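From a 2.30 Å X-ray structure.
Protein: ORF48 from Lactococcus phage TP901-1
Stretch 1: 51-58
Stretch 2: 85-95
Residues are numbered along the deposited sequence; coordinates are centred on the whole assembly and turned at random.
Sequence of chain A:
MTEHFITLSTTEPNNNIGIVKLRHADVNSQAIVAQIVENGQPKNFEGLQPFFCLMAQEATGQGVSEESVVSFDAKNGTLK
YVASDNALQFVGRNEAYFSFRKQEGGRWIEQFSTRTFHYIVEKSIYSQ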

ATOM      1  N   PHE A  51       2.759   6.160   2.348  1.00 26.92           N
ATOM      2  CA  PHE A  51       3.127   6.294   0.943  1.00 26.46           C
ATOM      3  C   PHE A  51       3.097   4.953   0.236  1.00 30.05           C
ATOM      4  O   PHE A  51       3.613   3.965   0.761  1.00 29.65           O
ATOM      5  CB  PHE A  51       4.517   6.935   0.806  1.00 28.11           C
ATOM      6  CG  PHE A  51       4.528   8.437   0.947  1.00 29.54           C
ATOM      7  CD1 PHE A  51       4.431   9.256  -0.170  1.00 32.36           C
ATOM      8  CD2 PHE A  51       4.633   9.034   2.195  1.00 31.72           C
ATOM      9  CE1 PHE A  51       4.440  10.648  -0.039  1.00 33.37           C
ATOM     10  CE2 PHE A  51       4.656  10.426   2.324  1.00 34.42           C
ATOM     11  CZ  PHE A  51       4.546  11.223   1.207  1.00 32.37           C
ATOM     12  N   PHE A  52       2.488   4.919  -0.955  1.00 26.50           N
ATOM     13  CA  PHE A  52       2.429   3.717  -1.777  1.00 26.16           C
ATOM     14  C   PHE A  52       3.690   3.691  -2.633  1.00 30.95           C
ATOM     15  O   PHE A  52       3.870   4.557  -3.493  1.00 30.21           O
ATOM     16  CB  PHE A  52       1.152   3.692  -2.641  1.00 27.65           C
ATOM     17  CG  PHE A  52       1.106   2.576  -3.660  1.00 28.95           C
ATOM     18  CD1 PHE A  52       0.745   1.286  -3.288  1.00 31.58           C
ATOM     19  CD2 PHE A  52       1.433   2.811  -4.990  1.00 30.77           C
ATOM     20  CE1 PHE A  52       0.708   0.254  -4.229  1.00 32.45           C
ATOM     21  CE2 PHE A  52       1.385   1.779  -5.932  1.00 33.48           C
ATOM     22  CZ  PHE A  52       1.026   0.508  -5.546  1.00 31.59           C
ATOM     23  N   CYS A  53       4.574   2.719  -2.371  1.00 28.63           N
ATOM     24  CA  CYS A  53       5.821   2.579  -3.112  1.00 29.24           C
ATOM     25  C   CYS A  53       5.765   1.347  -4.009  1.00 34.34           C
ATOM     26  O   CYS A  53       5.909   0.222  -3.527  1.00 33.75           O
ATOM     27  CB  CYS A  53       7.021   2.547  -2.168  1.00 29.66           C
ATOM     28  SG  CYS A  53       7.163   3.997  -1.090  1.00 33.64           S
ATOM     29  N   LEU A  54       5.492   1.566  -5.306  1.00 32.12           N
ATOM     30  CA  LEU A  54       5.441   0.495  -6.298  1.00 32.54           C
ATOM     31  C   LEU A  54       6.861   0.207  -6.739  1.00 38.30           C
ATOM     32  O   LEU A  54       7.612   1.136  -7.072  1.00 38.42           O
ATOM     33  CB  LEU A  54       4.544   0.853  -7.504  1.00 32.46           C
ATOM     34  CG  LEU A  54       4.562  -0.116  -8.711  1.00 36.77           C
ATOM     35  CD1 LEU A  54       3.854  -1.437  -8.403  1.00 36.75           C
ATOM     36  CD2 LEU A  54       3.965   0.529  -9.930  1.00 38.50           C
ATOM     37  N   MET A  55       7.266  -1.060  -6.760  1.00 36.08           N
ATOM     38  CA  MET A  55       8.611  -1.407  -7.142  1.00 36.42           C
ATOM     39  C   MET A  55       8.799  -1.659  -8.639  1.00 41.54           C
ATOM     40  O   MET A  55       7.945  -2.264  -9.285  1.00 40.55           O
ATOM     41  CB  MET A  55       9.115  -2.572  -6.301  1.00 38.84           C
ATOM     42  CG  MET A  55       9.517  -2.165  -4.900  1.00 42.54           C
ATOM     43  SD  MET A  55      10.136  -3.527  -3.903  1.00 46.85           S
ATOM     44  CE  MET A  55      11.792  -3.700  -4.569  1.00 43.58           C
ATOM     45  N   ALA A  56       9.889  -1.097  -9.158  1.00 39.95           N
ATOM     46  CA  ALA A  56      10.273  -1.281 -10.561  1.00 40.63           C
ATOM     47  C   ALA A  56      10.853  -2.679 -10.710  1.00 46.57           C
ATOM     48  O   ALA A  56      11.696  -3.106  -9.911  1.00 46.44           O
ATOM     49  CB  ALA A  56      11.313  -0.252 -10.967  1.00 41.40           C
ATOM     50  N   GLN A  57      10.383  -3.397 -11.731  1.00 44.59           N
ATOM     51  CA  GLN A  57      10.876  -4.732 -12.046  1.00 45.09           C
ATOM     52  C   GLN A  57      11.965  -4.622 -13.108  1.00 49.77           C
ATOM     53  O   GLN A  57      12.030  -3.632 -13.843  1.00 49.38           O
ATOM     54  CB  GLN A  57       9.743  -5.711 -12.435  1.00 46.55           C
ATOM     55  CG  GLN A  57       8.946  -5.381 -13.706  1.00 63.82           C
ATOM     56  CD  GLN A  57       7.999  -4.201 -13.601  1.00 85.33           C
ATOM     57  OE1 GLN A  57       7.710  -3.672 -12.519  1.00 81.53           O
ATOM     58  NE2 GLN A  57       7.529  -3.729 -14.745  1.00 77.88           N
ATOM     59  N   GLU A  58      12.838  -5.622 -13.142  1.00 46.91           N
ATOM     60  CA  GLU A  58      13.993  -5.743 -14.021  1.00 85.66           C
ATOM     61  C   GLU A  58      13.647  -5.895 -15.510  1.00117.62           C
ATOM     62  O   GLU A  58      13.184  -6.942 -15.960  1.00 79.99           O
ATOM     63  CB  GLU A  58      14.957  -6.835 -13.489  1.00 87.16           C
ATOM     64  CG  GLU A  58      14.410  -8.263 -13.372  1.00 98.15           C
ATOM     65  CD  GLU A  58      13.212  -8.598 -12.491  1.00120.42           C
ATOM     66  OE1 GLU A  58      12.797  -7.753 -11.663  1.00115.84           O
ATOM     67  OE2 GLU A  58      12.695  -9.730 -12.626  1.00114.67           O
ATOM     68  N   ASP A  85      -3.058   4.945 -12.373  1.00 21.42           N
ATOM     69  CA  ASP A  85      -2.822   4.368 -13.696  1.00 21.53           C
ATOM     70  C   ASP A  85      -1.453   3.666 -13.727  1.00 25.78           C
ATOM     71  O   ASP A  85      -1.309   2.649 -14.402  1.00 25.69           O
ATOM     72  CB  ASP A  85      -2.929   5.441 -14.795  1.00 23.33           C
ATOM     73  CG  ASP A  85      -4.340   5.936 -15.072  1.00 32.73           C
ATOM     74  OD1 ASP A  85      -5.305   5.185 -14.793  1.00 32.68           O
ATOM     75  OD2 ASP A  85      -4.479   7.057 -15.606  1.00 39.94           O
ATOM     76  N   ASN A  86      -0.476   4.183 -12.944  1.00 22.14           N
ATOM     77  CA  ASN A  86       0.874   3.628 -12.811  1.00 22.38           C
ATOM     78  C   ASN A  86       0.833   2.269 -12.108  1.00 26.58           C
ATOM     79  O   ASN A  86       1.516   1.337 -12.540  1.00 26.10           O
ATOM     80  CB  ASN A  86       1.781   4.597 -12.042  1.00 23.97           C
ATOM     81  CG  ASN A  86       3.267   4.425 -12.277  1.00 51.85           C
ATOM     82  OD1 ASN A  86       3.769   3.340 -12.597  1.00 48.71           O
ATOM     83  ND2 ASN A  86       4.015   5.504 -12.097  1.00 44.38           N
ATOM     84  N   ALA A  87       0.016   2.154 -11.041  1.00 22.92           N
ATOM     85  CA  ALA A  87      -0.160   0.918 -10.280  1.00 22.87           C
ATOM     86  C   ALA A  87      -0.861  -0.185 -11.088  1.00 27.20           C
ATOM     87  O   ALA A  87      -0.690  -1.365 -10.781  1.00 27.07           O
ATOM     88  CB  ALA A  87      -0.932   1.200  -9.002  1.00 23.63           C
ATOM     89  N   LEU A  88      -1.637   0.197 -12.119  1.00 24.04           N
ATOM     90  CA  LEU A  88      -2.399  -0.720 -12.974  1.00 24.24           C
ATOM     91  C   LEU A  88      -1.736  -1.027 -14.319  1.00 29.26           C
ATOM     92  O   LEU A  88      -2.210  -1.908 -15.040  1.00 29.12           O
ATOM     93  CB  LEU A  88      -3.808  -0.144 -13.233  1.00 24.16           C
ATOM     94  CG  LEU A  88      -4.701   0.131 -12.028  1.00 28.74           C
ATOM     95  CD1 LEU A  88      -5.832   1.056 -12.411  1.00 28.79           C
ATOM     96  CD2 LEU A  88      -5.246  -1.149 -11.442  1.00 30.79           C
ATOM     97  N   GLN A  89      -0.645  -0.326 -14.661  1.00 26.02           N
ATOM     98  CA  GLN A  89       0.034  -0.452 -15.942  1.00 25.91           C
ATOM     99  C   GLN A  89       0.614  -1.827 -16.258  1.00 29.43           C
ATOM    100  O   GLN A  89       0.380  -2.315 -17.355  1.00 28.72           O
ATOM    101  CB  GLN A  89       1.093   0.630 -16.101  1.00 27.40           C
ATOM    102  CG  GLN A  89       1.481   0.892 -17.546  1.00 44.40           C
ATOM    103  CD  GLN A  89       2.631   1.849 -17.593  1.00 65.10           C
ATOM    104  OE1 GLN A  89       3.781   1.471 -17.828  1.00 59.78           O
ATOM    105  NE2 GLN A  89       2.353   3.100 -17.290  1.00 58.33           N
ATOM    106  N   PHE A  90       1.387  -2.409 -15.324  1.00 25.86           N
ATOM    107  CA  PHE A  90       1.964  -3.733 -15.567  1.00 25.36           C
ATOM    108  C   PHE A  90       0.928  -4.840 -15.390  1.00 28.81           C
ATOM    109  O   PHE A  90       0.557  -5.180 -14.261  1.00 28.12           O
ATOM    110  CB  PHE A  90       3.259  -3.979 -14.763  1.00 27.19           C
ATOM    111  CG  PHE A  90       3.868  -5.346 -14.996  1.00 28.83           C
ATOM    112  CD1 PHE A  90       3.725  -6.359 -14.056  1.00 31.80           C
ATOM    113  CD2 PHE A  90       4.537  -5.635 -16.181  1.00 30.89           C
ATOM    114  CE1 PHE A  90       4.255  -7.631 -14.287  1.00 32.61           C
ATOM    115  CE2 PHE A  90       5.066  -6.909 -16.412  1.00 33.57           C
ATOM    116  CZ  PHE A  90       4.926  -7.898 -15.461  1.00 31.68           C
ATOM    117  N   VAL A  91       0.454  -5.398 -16.521  1.00 25.51           N
ATOM    118  CA  VAL A  91      -0.522  -6.484 -16.528  1.00 25.43           C
ATOM    119  C   VAL A  91       0.218  -7.762 -16.145  1.00 30.13           C
ATOM    120  O   VAL A  91       0.990  -8.303 -16.932  1.00 30.09           O
ATOM    121  CB  VAL A  91      -1.321  -6.584 -17.859  1.00 29.19           C
ATOM    122  CG1 VAL A  91      -2.172  -7.851 -17.913  1.00 28.92           C
ATOM    123  CG2 VAL A  91      -2.200  -5.353 -18.060  1.00 29.00           C
ATOM    124  N   GLY A  92       0.019  -8.174 -14.904  1.00 27.15           N
ATOM    125  CA  GLY A  92       0.658  -9.345 -14.323  1.00 27.07           C
ATOM    126  C   GLY A  92       0.920  -9.156 -12.846  1.00 31.10           C
ATOM    127  O   GLY A  92       0.193  -8.416 -12.176  1.00 30.69           O
ATOM    128  N   ARG A  93       1.964  -9.822 -12.330  1.00 27.38           N
ATOM    129  CA  ARG A  93       2.302  -9.735 -10.915  1.00 27.12           C
ATOM    130  C   ARG A  93       3.135  -8.502 -10.572  1.00 29.90           C
ATOM    131  O   ARG A  93       4.225  -8.305 -11.114  1.00 29.30           O
ATOM    132  CB  ARG A  93       2.940 -11.033 -10.394  1.00 28.62           C
ATOM    133  CG  ARG A  93       2.853 -11.146  -8.880  1.00 41.63           C
ATOM    134  CD  ARG A  93       3.286 -12.493  -8.343  1.00 54.58           C
ATOM    135  NE  ARG A  93       3.384 -12.435  -6.885  1.00 65.53           N
ATOM    136  CZ  ARG A  93       3.493 -13.488  -6.081  1.00 82.97           C
ATOM    137  NH1 ARG A  93       3.494 -14.714  -6.579  1.00 71.54           N
ATOM    138  NH2 ARG A  93       3.578 -13.321  -4.768  1.00 71.85           N
ATOM    139  N   ASN A  94       2.600  -7.677  -9.661  1.00 25.58           N
ATOM    140  CA  ASN A  94       3.232  -6.453  -9.179  1.00 25.03           C
ATOM    141  C   ASN A  94       3.687  -6.611  -7.736  1.00 28.36           C
ATOM    142  O   ASN A  94       3.054  -7.335  -6.967  1.00 27.91           O
ATOM    143  CB  ASN A  94       2.263  -5.282  -9.288  1.00 24.45           C
ATOM    144  CG  ASN A  94       2.022  -4.804 -10.694  1.00 40.31           C
ATOM    145  OD1 ASN A  94       2.597  -3.809 -11.136  1.00 32.20           O
ATOM    146  ND2 ASN A  94       1.148  -5.486 -11.421  1.00 31.03           N
ATOM    147  N   GLU A  95       4.776  -5.920  -7.371  1.00 24.47           N
ATOM    148  CA  GLU A  95       5.342  -5.930  -6.024  1.00 24.13           C
ATOM    149  C   GLU A  95       5.392  -4.497  -5.498  1.00 27.87           C
ATOM    150  O   GLU A  95       5.902  -3.609  -6.184  1.00 27.39           O
ATOM    151  CB  GLU A  95       6.740  -6.575  -6.030  1.00 25.45           C
ATOM    152  CG  GLU A  95       7.376  -6.700  -4.652  1.00 36.15           C
ATOM    153  CD  GLU A  95       8.629  -7.553  -4.553  1.00 53.09           C
ATOM    154  OE1 GLU A  95       9.223  -7.592  -3.451  1.00 45.30           O
ATOM    155  OE2 GLU A  95       9.006  -8.201  -5.557  1.00 46.56           O
TER
HETATM  156  O   HOH W   1       6.464  -4.505  -9.371  1.00 33.90           O
HETATM  157  O   HOH W   2       5.225  -3.427 -11.689  1.00 29.89           O

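Only one direct hydrogen bond joins these two stretches, and beyond it the polar link is completed by water. The bond runs from M55 N to E95 O, 2.9 Å with an N-H...O angle of 160°, at the point where the two backbones come closest: the CA atoms of M55 and E95 lie 5.7 Å apart. The reciprocal backbone pair does not meet directly. Water 1 stands between its members, hydrogen-bonded to M55 O at 2.7 Å and accepting from E95 N at 3.0 Å, so both polar backbone groups of each residue are engaged across the gap.

A second water repeats the device with side chains. Water 2 lies 2.6 Å from Q57 OE1 and 2.7 Å from N94 OD1, bridging them. Q57 points its CA-to-CB bond toward the other stretch and, with chi1 63° (p) and chi2 -72° (m), its OE1 reaches water 2. N94, with chi1 -73° (m), is anchored from its own stretch: its ND2 donates to F90 O (2.9 Å, 163°) and makes a weak bond to G92 O (3.2 Å, 127°). An asparagine suits this position because its amide can donate to the local backbone through ND2 while OD1 faces the water. The intervening G92 has phi/psi of 147/-151, where a CB would be jammed against the preceding carbonyl oxygen and crowded by F90 CE1.

The most heavily covered residue is L54, with 86 Å² covered by the other stretch, out of 392 Å² buried in total. Its CA-to-CB bond points sideways, yet the t, p rotamer brings its end nearer. The coordinates place its two methyls against different neighbours, mostly oxygens: CD2 approaches N86 O at 3.7 Å and A87 CA at 4.2 Å, whereas CD1 lies 3.7 Å from E95 O and 3.8 Å from N94 OD1. A branched side chain thus spans the space between the weakly bonded helix and the later strand. Beside it, the CA-to-CB bond of F52 points toward the second stretch, with chi1 172° (t), and its CE2 packs obliquely on A87 CB at 3.9 Å; the small alanine offers the buried ring a methyl group.

At the more exposed margin, Q57 NE2 sits 3.8 Å from F90 CD2, oblique to the ring, and M55 SD lies 4.2 Å from E95 OE1. The latter is a loose approach; both carboxylate oxygens of E95 are hydrogen-bonded elsewhere in the structure.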